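Local coordinates for protein extracellular ligand-binding receptor (Rhodopseudomonas palustris, PDB 4F06) that probably serves an ABC transporter as its solute-binding receptor, binding lignin-derived aromatic acids such as p-hydroxybenzoate, at residues L20-Y25 against E280-S285; Y25-I29 against E46-R50. One frame throughout, in Å; residues are numbered along the deposited sequence. Where two conformers were deposited one is given.

Interaction 1. Residues L20-Y25 against E280-S285; sequences LFGKNY and EVTMTS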
ATOM      1  N   LEU A  20      -0.323  -5.481 -12.572  1.00  6.88           N
ATOM      2  CA  LEU A  20      -1.602  -5.647 -11.889  1.00  7.48           C
ATOM      3  C   LEU A  20      -1.880  -4.523 -10.927  1.00  6.88           C
ATOM      4  O   LEU A  20      -3.017  -4.138 -10.707  1.00  6.85           O
ATOM      5  CB  LEU A  20      -1.618  -6.995 -11.140  1.00  9.57           C
ATOM      6  CG  LEU A  20      -3.010  -7.386 -10.570  1.00 12.27           C
ATOM      7  CD1 LEU A  20      -4.147  -7.321 -11.619  1.00 14.92           C
ATOM      8  CD2 LEU A  20      -2.916  -8.820 -10.089  1.00 18.76           C
ATOM      9  N   PHE A  21      -0.826  -3.976 -10.311  1.00  6.25           N
ATOM     10  CA  PHE A  21      -1.014  -2.930  -9.300  1.00  6.59           C
ATOM     11  C   PHE A  21      -1.480  -1.616  -9.896  1.00  6.41           C
ATOM     12  O   PHE A  21      -2.269  -0.883  -9.243  1.00  8.48           O
ATOM     13  CB  PHE A  21       0.228  -2.775  -8.437  1.00  7.24           C
ATOM     14  CG  PHE A  21       0.527  -4.065  -7.744  1.00  6.49           C
ATOM     15  CD1 PHE A  21      -0.230  -4.438  -6.625  1.00  7.65           C
ATOM     16  CD2 PHE A  21       1.473  -4.970  -8.272  1.00  8.34           C
ATOM     17  CE1 PHE A  21      -0.025  -5.687  -6.038  1.00  8.74           C
ATOM     18  CE2 PHE A  21       1.664  -6.226  -7.666  1.00  9.43           C
ATOM     19  CZ  PHE A  21       0.906  -6.572  -6.558  1.00  9.52           C
ATOM     20  N   GLY A  22      -1.011  -1.265 -11.092  1.00  7.24           N
ATOM     21  CA  GLY A  22      -1.520  -0.067 -11.769  1.00  8.00           C
ATOM     22  C   GLY A  22      -2.883  -0.300 -12.379  1.00  7.46           C
ATOM     23  O   GLY A  22      -3.759   0.598 -12.336  1.00  7.17           O
ATOM     24  N   LYS A  23      -3.102  -1.493 -12.942  1.00  7.12           N
ATOM     25  CA  LYS A  23      -4.446  -1.847 -13.406  1.00  7.27           C
ATOM     26  C   LYS A  23      -5.450  -1.687 -12.251  1.00  7.36           C
ATOM     27  O   LYS A  23      -6.574  -1.233 -12.472  1.00  7.83           O
ATOM     28  CB  LYS A  23      -4.489  -3.288 -13.916  1.00  9.50           C
ATOM     29  CG  LYS A  23      -5.827  -3.751 -14.479  1.00 14.23           C
ATOM     30  CD  LYS A  23      -5.768  -5.223 -14.941  1.00 19.59           C
ATOM     31  CE  LYS A  23      -7.057  -5.741 -15.546  1.00 24.31           C
ATOM     32  NZ  LYS A  23      -6.815  -7.119 -16.048  1.00 33.30           N
ATOM     33  N   ASN A  24      -5.046  -2.059 -11.039  1.00  6.90           N
ATOM     34  CA  ASN A  24      -5.928  -1.888  -9.878  1.00  5.72           C
ATOM     35  C   ASN A  24      -6.251  -0.437  -9.548  1.00  6.22           C
ATOM     36  O   ASN A  24      -7.312  -0.171  -9.026  1.00  6.36           O
ATOM     37  CB  ASN A  24      -5.364  -2.590  -8.651  1.00  6.85           C
ATOM     38  CG  ASN A  24      -5.916  -3.991  -8.449  1.00  8.01           C
ATOM     39  OD1 ASN A  24      -6.890  -4.190  -7.707  1.00  9.81           O
ATOM     40  ND2 ASN A  24      -5.365  -4.968  -9.155  1.00  9.25           N
ATOM     41  N   TYR A  25      -5.346   0.515  -9.855  1.00  5.89           N
ATOM     42  CA  TYR A  25      -5.750   1.939  -9.680  1.00  6.60           C
ATOM     43  C   TYR A  25      -6.942   2.231 -10.613  1.00  7.33           C
ATOM     44  O   TYR A  25      -7.932   2.839 -10.181  1.00  7.50           O
ATOM     45  CB  TYR A  25      -4.633   2.905 -10.086  1.00  6.36           C
ATOM     46  CG  TYR A  25      -3.444   2.980  -9.170  1.00  5.76           C
ATOM     47  CD1 TYR A  25      -3.480   2.617  -7.820  1.00  6.27           C
ATOM     48  CD2 TYR A  25      -2.228   3.488  -9.703  1.00  6.46           C
ATOM     49  CE1 TYR A  25      -2.350   2.783  -7.024  1.00  6.70           C
ATOM     50  CE2 TYR A  25      -1.120   3.664  -8.899  1.00  7.60           C
ATOM     51  CZ  TYR A  25      -1.172   3.259  -7.582  1.00  7.19           C
ATOM     52  OH  TYR A  25      -0.068   3.428  -6.747  1.00  9.57           O
ATOM     53  N   GLU A 280      -8.346 -10.602  -9.256  1.00  9.56           N
ATOM     54  CA  GLU A 280      -7.288  -9.665  -9.623  1.00  9.34           C
ATOM     55  C   GLU A 280      -7.244  -8.496  -8.676  1.00  7.68           C
ATOM     56  O   GLU A 280      -6.384  -7.629  -8.817  1.00  9.80           O
ATOM     57  CB  GLU A 280      -7.490  -9.173 -11.057  1.00 12.56           C
ATOM     58  CG  GLU A 280      -7.381 -10.307 -12.074  1.00 19.85           C
ATOM     59  CD  GLU A 280      -7.094  -9.853 -13.505  1.00 26.68           C
ATOM     60  OE1 GLU A 280      -7.349  -8.666 -13.866  1.00 24.59           O
ATOM     61  OE2 GLU A 280      -6.613 -10.705 -14.293  1.00 38.58           O
ATOM     62  N   VAL A 281      -8.158  -8.429  -7.697  1.00  7.63           N
ATOM     63  CA  VAL A 281      -8.240  -7.259  -6.807  1.00  7.71           C
ATOM     64  C   VAL A 281      -7.118  -7.253  -5.762  1.00  8.29           C
ATOM     65  O   VAL A 281      -6.873  -8.259  -5.102  1.00 10.72           O
ATOM     66  CB  VAL A 281      -9.627  -7.220  -6.123  1.00  9.06           C
ATOM     67  CG1 VAL A 281      -9.699  -6.096  -5.101  1.00  9.72           C
ATOM     68  CG2 VAL A 281     -10.698  -7.027  -7.172  1.00 12.51           C
ATOM     69  N   THR A 282      -6.469  -6.100  -5.622  1.00  8.81           N
ATOM     70  CA  THR A 282      -5.319  -5.889  -4.711  1.00 13.73           C
ATOM     71  C   THR A 282      -5.603  -4.613  -3.856  1.00  8.51           C
ATOM     72  O   THR A 282      -6.542  -3.822  -4.165  1.00  8.20           O
ATOM     73  CB  THR A 282      -3.938  -5.620  -5.497  1.00 13.55           C
ATOM     74  OG1 THR A 282      -4.048  -4.343  -6.186  1.00 17.63           O
ATOM     75  CG2 THR A 282      -3.621  -6.650  -6.515  1.00 15.24           C
HETATM   76  N   MSE A 283      -4.719  -4.368  -2.893  1.00  7.94           N
HETATM   77  CA  MSE A 283      -4.858  -3.183  -2.039  1.00  6.44           C
HETATM   78  C   MSE A 283      -4.817  -1.867  -2.793  1.00  5.67           C
HETATM   79  O   MSE A 283      -5.416  -0.879  -2.318  1.00  5.96           O
HETATM   80  CB  MSE A 283      -3.734  -3.210  -0.972  1.00  7.36           C
HETATM   81  CG  MSE A 283      -2.339  -2.773  -1.453  1.00  7.22           C
HETATM   82 SE   MSE A 283      -1.533  -3.927  -2.833  0.75  9.39          SE
HETATM   83  CE  MSE A 283       0.281  -3.280  -2.687  1.00  8.75           C
ATOM     84  N   THR A 284      -4.147  -1.778  -3.950  1.00  5.84           N
ATOM     85  CA  THR A 284      -4.095  -0.483  -4.651  1.00  5.99           C
ATOM     86  C   THR A 284      -5.484  -0.064  -5.163  1.00  6.23           C
ATOM     87  O   THR A 284      -5.716   1.124  -5.360  1.00  6.53           O
ATOM     88  CB  THR A 284      -3.068  -0.489  -5.766  1.00  5.90           C
ATOM     89  OG1 THR A 284      -3.293  -1.598  -6.648  1.00  7.77           O
ATOM     90  CG2 THR A 284      -1.635  -0.574  -5.205  1.00  8.03           C
ATOM     91  N   SER A 285      -6.412  -1.010  -5.358  1.00  5.44           N
ATOM     92  CA  SER A 285      -7.773  -0.622  -5.756  1.00  5.98           C
ATOM     93  C   SER A 285      -8.511   0.174  -4.691  1.00  5.33           C
ATOM     94  O   SER A 285      -9.199   1.128  -5.031  1.00  5.78           O
ATOM     95  CB  SER A 285      -8.609  -1.837  -6.221  1.00  7.61           C
ATOM     96  OG  SER A 285      -8.910  -2.673  -5.132  1.00  8.42           O
TER
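Asn24 reaches from helix 19-36 to the turn at Glu280-Thr282 and makes two of the four hydrogen bonds between the segments. ND2 sends one N-H almost straight to Glu280 O (2.9 Å, 175°), in the plane of its own amide, and the other back to Leu20 O, whose opposite face takes the helical bond from Asn24 N. OD1 accepts a hydrogen bond from Thr282 N at 2.9 Å, with the donor well above the carbonyl plane. Three bonds thus fix the rotation of this buried amide. Thr284 adds a further bond between the segments: its OG1 donates to Phe21 O at 2.9 Å, in the carbonyl plane and on a lone pair. Thr282 is the N-cap of helix 283-301, though its bond from Thr284 N to OG1 is weak; Ser285 OG returns to Thr282 O at 2.8 Å.

Nearer solvent, a salt bridge joins Lys23 NZ to Glu280 OE1 (2.7 Å), on the syn lone pair. The lysine chain is extended throughout, with CG opposite the backbone N (chi1 -178°), and this stretches it to the carboxylate.

The apolar contacts centre on Phe21 and Tyr25. Phe21 CE1 meets Thr282 CG2 at 3.8 Å, and the selenium of Met283, here selenomethionine, approaches the Phe21 ring obliquely, a Met-aromatic contact. Tyr25 CE1 packs on Thr284 CB at 3.6 Å. Phe21 also meets the ring of Tyr80, while Met283 touches p-hydroxybenzoic acid. A capped helix start bound to a neighbouring helix here forms part of the wall of the ligand pocket of a periplasmic binding protein.

Interaction 2. Residues Y25-I29 against E46-R50; sequences YKMGI and EFVYR. With SO4 (sulfate ion), chain H.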
ATOM      1  N   TYR A  25      -5.346   0.515  -9.855  1.00  5.89           N
ATOM      2  CA  TYR A  25      -5.750   1.939  -9.680  1.00  6.60           C
ATOM      3  C   TYR A  25      -6.942   2.231 -10.613  1.00  7.33           C
ATOM      4  O   TYR A  25      -7.932   2.839 -10.181  1.00  7.50           O
ATOM      5  CB  TYR A  25      -4.633   2.905 -10.086  1.00  6.36           C
ATOM      6  CG  TYR A  25      -3.444   2.980  -9.170  1.00  5.76           C
ATOM      7  CD1 TYR A  25      -3.480   2.617  -7.820  1.00  6.27           C
ATOM      8  CD2 TYR A  25      -2.228   3.488  -9.703  1.00  6.46           C
ATOM      9  CE1 TYR A  25      -2.350   2.783  -7.024  1.00  6.70           C
ATOM     10  CE2 TYR A  25      -1.120   3.664  -8.899  1.00  7.60           C
ATOM     11  CZ  TYR A  25      -1.172   3.259  -7.582  1.00  7.19           C
ATOM     12  OH  TYR A  25      -0.068   3.428  -6.747  1.00  9.57           O
ATOM     13  N   LYS A  26      -6.867   1.808 -11.873  0.50  7.10           N
ATOM     14  CA  LYS A  26      -7.958   1.991 -12.828  0.50  7.56           C
ATOM     15  C   LYS A  26      -9.211   1.258 -12.370  0.50  8.15           C
ATOM     16  O   LYS A  26     -10.327   1.807 -12.474  0.50  8.76           O
ATOM     17  CB  LYS A  26      -7.524   1.472 -14.201  0.50  9.48           C
ATOM     18  CG  LYS A  26      -8.544   1.781 -15.286  0.50 12.25           C
ATOM     19  CD  LYS A  26      -8.022   1.346 -16.645  0.50 13.85           C
ATOM     20  CE  LYS A  26      -6.979   2.318 -17.180  0.50 14.56           C
ATOM     21  NZ  LYS A  26      -6.581   2.047 -18.572  0.50 17.20           N
HETATM   22  N   MSE A  27      -9.048   0.026 -11.857  1.00  6.98           N
HETATM   23  CA  MSE A  27     -10.223  -0.714 -11.339  1.00  7.69           C
HETATM   24  C   MSE A  27     -10.907   0.029 -10.198  1.00  7.23           C
HETATM   25  O   MSE A  27     -12.133   0.119 -10.133  1.00  8.13           O
HETATM   26  CB  MSE A  27      -9.788  -2.096 -10.863  1.00  8.65           C
HETATM   27  CG  MSE A  27      -9.368  -2.992 -11.997  1.00 10.85           C
HETATM   28 SE   MSE A  27      -8.329  -4.522 -11.454  0.75 14.77          SE
HETATM   29  CE  MSE A  27      -9.218  -5.099 -10.029  1.00 16.26           C
ATOM     30  N   GLY A  28     -10.123   0.538  -9.267  1.00  6.41           N
ATOM     31  CA  GLY A  28     -10.677   1.231  -8.076  1.00  7.00           C
ATOM     32  C   GLY A  28     -11.334   2.550  -8.480  1.00  6.52           C
ATOM     33  O   GLY A  28     -12.437   2.868  -7.984  1.00  7.31           O
ATOM     34  N   ILE A  29     -10.699   3.310  -9.373  1.00  6.99           N
ATOM     35  CA  ILE A  29     -11.319   4.542  -9.890  1.00  7.63           C
ATOM     36  C   ILE A  29     -12.586   4.217 -10.677  1.00  8.60           C
ATOM     37  O   ILE A  29     -13.633   4.885 -10.492  1.00  8.85           O
ATOM     38  CB  ILE A  29     -10.312   5.307 -10.727  1.00  7.82           C
ATOM     39  CG1 ILE A  29      -9.240   5.921  -9.758  1.00  8.68           C
ATOM     40  CG2 ILE A  29     -11.001   6.394 -11.563  1.00 10.01           C
ATOM     41  CD1 ILE A  29      -7.951   6.322 -10.466  1.00  9.71           C
ATOM     42  N   GLU A  46     -12.101  13.654 -15.590  1.00  8.98           N
ATOM     43  CA  GLU A  46     -11.522  12.624 -16.446  1.00  9.19           C
ATOM     44  C   GLU A  46     -10.171  12.196 -15.855  1.00  8.69           C
ATOM     45  O   GLU A  46      -9.323  13.047 -15.606  1.00 10.43           O
ATOM     46  CB  GLU A  46     -11.306  13.183 -17.880  1.00 11.27           C
ATOM     47  CG  GLU A  46     -10.696  12.193 -18.850  1.00 15.45           C
ATOM     48  CD  GLU A  46     -10.390  12.801 -20.203  1.00 22.93           C
ATOM     49  OE1 GLU A  46     -10.916  13.904 -20.552  1.00 23.97           O
ATOM     50  OE2 GLU A  46      -9.609  12.155 -20.949  1.00 31.24           O
ATOM     51  N   PHE A  47      -9.963  10.888 -15.727  1.00  8.79           N
ATOM     52  CA  PHE A  47      -8.700  10.323 -15.276  1.00  9.03           C
ATOM     53  C   PHE A  47      -7.880   9.906 -16.485  1.00  9.36           C
ATOM     54  O   PHE A  47      -8.389   9.238 -17.401  1.00 12.14           O
ATOM     55  CB  PHE A  47      -8.995   9.144 -14.357  1.00  9.89           C
ATOM     56  CG  PHE A  47      -9.656   9.548 -13.058  1.00  9.80           C
ATOM     57  CD1 PHE A  47     -11.063   9.636 -12.964  1.00 11.32           C
ATOM     58  CD2 PHE A  47      -8.870   9.803 -11.903  1.00 10.13           C
ATOM     59  CE1 PHE A  47     -11.678  10.028 -11.775  1.00 11.50           C
ATOM     60  CE2 PHE A  47      -9.503  10.185 -10.711  1.00 11.19           C
ATOM     61  CZ  PHE A  47     -10.896  10.277 -10.644  1.00 11.19           C
ATOM     62  N   VAL A  48      -6.609  10.321 -16.477  0.50  8.44           N
ATOM     63  CA  VAL A  48      -5.605  10.099 -17.554  0.50  8.80           C
ATOM     64  C   VAL A  48      -4.460   9.267 -16.946  0.50  8.92           C
ATOM     65  O   VAL A  48      -3.893   9.670 -15.933  0.50 12.71           O
ATOM     66  CB  VAL A  48      -5.050  11.456 -18.075  0.50  8.45           C
ATOM     67  CG1 VAL A  48      -4.080  11.234 -19.252  0.50  9.85           C
ATOM     68  CG2 VAL A  48      -6.213  12.387 -18.458  0.50  9.00           C
ATOM     69  N   TYR A  49      -4.133   8.114 -17.538  1.00  7.70           N
ATOM     70  CA  TYR A  49      -3.168   7.189 -16.931  1.00  8.41           C
ATOM     71  C   TYR A  49      -1.826   7.240 -17.639  1.00  7.65           C
ATOM     72  O   TYR A  49      -1.759   7.246 -18.878  1.00  9.66           O
ATOM     73  CB  TYR A  49      -3.728   5.735 -16.958  1.00  9.06           C
ATOM     74  CG  TYR A  49      -5.000   5.621 -16.152  1.00  9.44           C
ATOM     75  CD1 TYR A  49      -6.241   5.912 -16.721  1.00  9.64           C
ATOM     76  CD2 TYR A  49      -4.945   5.259 -14.805  1.00  8.65           C
ATOM     77  CE1 TYR A  49      -7.396   5.827 -15.949  1.00 10.72           C
ATOM     78  CE2 TYR A  49      -6.099   5.178 -14.044  1.00  9.82           C
ATOM     79  CZ  TYR A  49      -7.305   5.471 -14.613  1.00  9.42           C
ATOM     80  OH  TYR A  49      -8.458   5.389 -13.850  1.00 11.26           O
ATOM     81  N   ARG A  50      -0.749   7.196 -16.866  1.00  7.80           N
ATOM     82  CA  ARG A  50       0.596   7.144 -17.422  1.00  6.52           C
ATOM     83  C   ARG A  50       1.371   6.059 -16.678  1.00  7.25           C
ATOM     84  O   ARG A  50       1.097   5.754 -15.500  1.00  8.01           O
ATOM     85  CB  ARG A  50       1.289   8.506 -17.234  1.00  8.80           C
ATOM     86  CG  ARG A  50       0.665   9.662 -18.008  1.00  9.60           C
ATOM     87  CD  ARG A  50       0.783   9.440 -19.518  1.00 11.08           C
ATOM     88  NE  ARG A  50       0.194  10.545 -20.300  1.00 13.79           N
ATOM     89  CZ  ARG A  50      -1.001  10.520 -20.869  1.00 14.75           C
ATOM     90  NH1 ARG A  50      -1.779   9.443 -20.746  1.00 15.75           N
ATOM     91  NH2 ARG A  50      -1.412  11.581 -21.573  1.00 18.43           N
TER
HETATM   92  S   SO4 H 407      -4.778   9.987 -22.960  1.00 51.76           S
HETATM   93  O1  SO4 H 407      -4.934   9.461 -24.342  1.00 75.08           O
HETATM   94  O2  SO4 H 407      -3.839  11.147 -22.987  1.00 58.62           O
HETATM   95  O3  SO4 H 407      -6.103  10.452 -22.459  1.00 60.57           O
HETATM   96  O4  SO4 H 407      -4.265   8.926 -22.044  1.00 41.29           O
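Tyr49, whose ring lies against helix 19-36, accepts a bond from Arg50 NH1 on its main-chain O (2.9 Å), and the same NH1 also donates to O4 of a sulfate ion at 2.9 Å. The donor stands 49° above the Tyr49 carbonyl plane. Arg50 NH2 completes a two-pronged grip with a bond to sulfate O2 (2.8 Å), so the anion sits at the edge of the guanidinium, near its plane. The sulfate probably comes from the crystallisation liquor. A salt bridge from NE to Glu66 gives the guanidinium another anchor.

On the face of the strand turned to the helix, the contact has no hydrogen bonds and rests on two rings. Ile29 CG2 stands over the centre of the Phe47 ring, 3.6 Å from its centroid, a CH-pi contact. The other branch of Ile29, ending in CD1, comes to 3.5 Å from Tyr49 OH; CG1 opposite the carbonyl carbon (chi1 -72°) and CG2 opposite the backbone N spread the two branches over both aromatic residues. Lys26 lies across one face of the Tyr49 ring, its CB and CG above the hydroxyl end. In the conformer described, one of two deposited, a bend at chi3 sets CE over the ring, 3.8 Å from the centroid, with NZ in an off-centre cation-pi contact at 4.8 Å.

The segments run antiparallel (173°), their axes 10.8 Å apart. Phe47 and Tyr49 face helix 19-36, whereas Val48 and Arg50 turn to helix 57-69 behind the sheet. Strand 43-51 pairs in parallel with strand 5-12, so helix 19-36 is the connecting helix of a beta-alpha-beta crossover, the building unit of the three-layer alpha/beta/alpha lobe of a periplasmic binding protein.

Overall arrangement
Helix 19-36 carries both contacts, whose centres lie 11 Å apart, and Tyr25 belongs to each. Interaction 1 binds the helix to the start of helix 283-301, far along the chain; interaction 2 lays the next turn on the neighbouring strand 43-51. They also touch directly: Val281 CG2 packs on Met27 CE at 3.8 Å. The ligand is closer to interaction 1, where the side chain of Met283 is about 4 Å from p-hydroxybenzoic acid; the shared Tyr25 lies farther off, its side chain about 8 Å from the bound p-hydroxybenzoic acid. Together they link a pocket wall through one helix to the sheet, with the sulfate beyond the strand's other face.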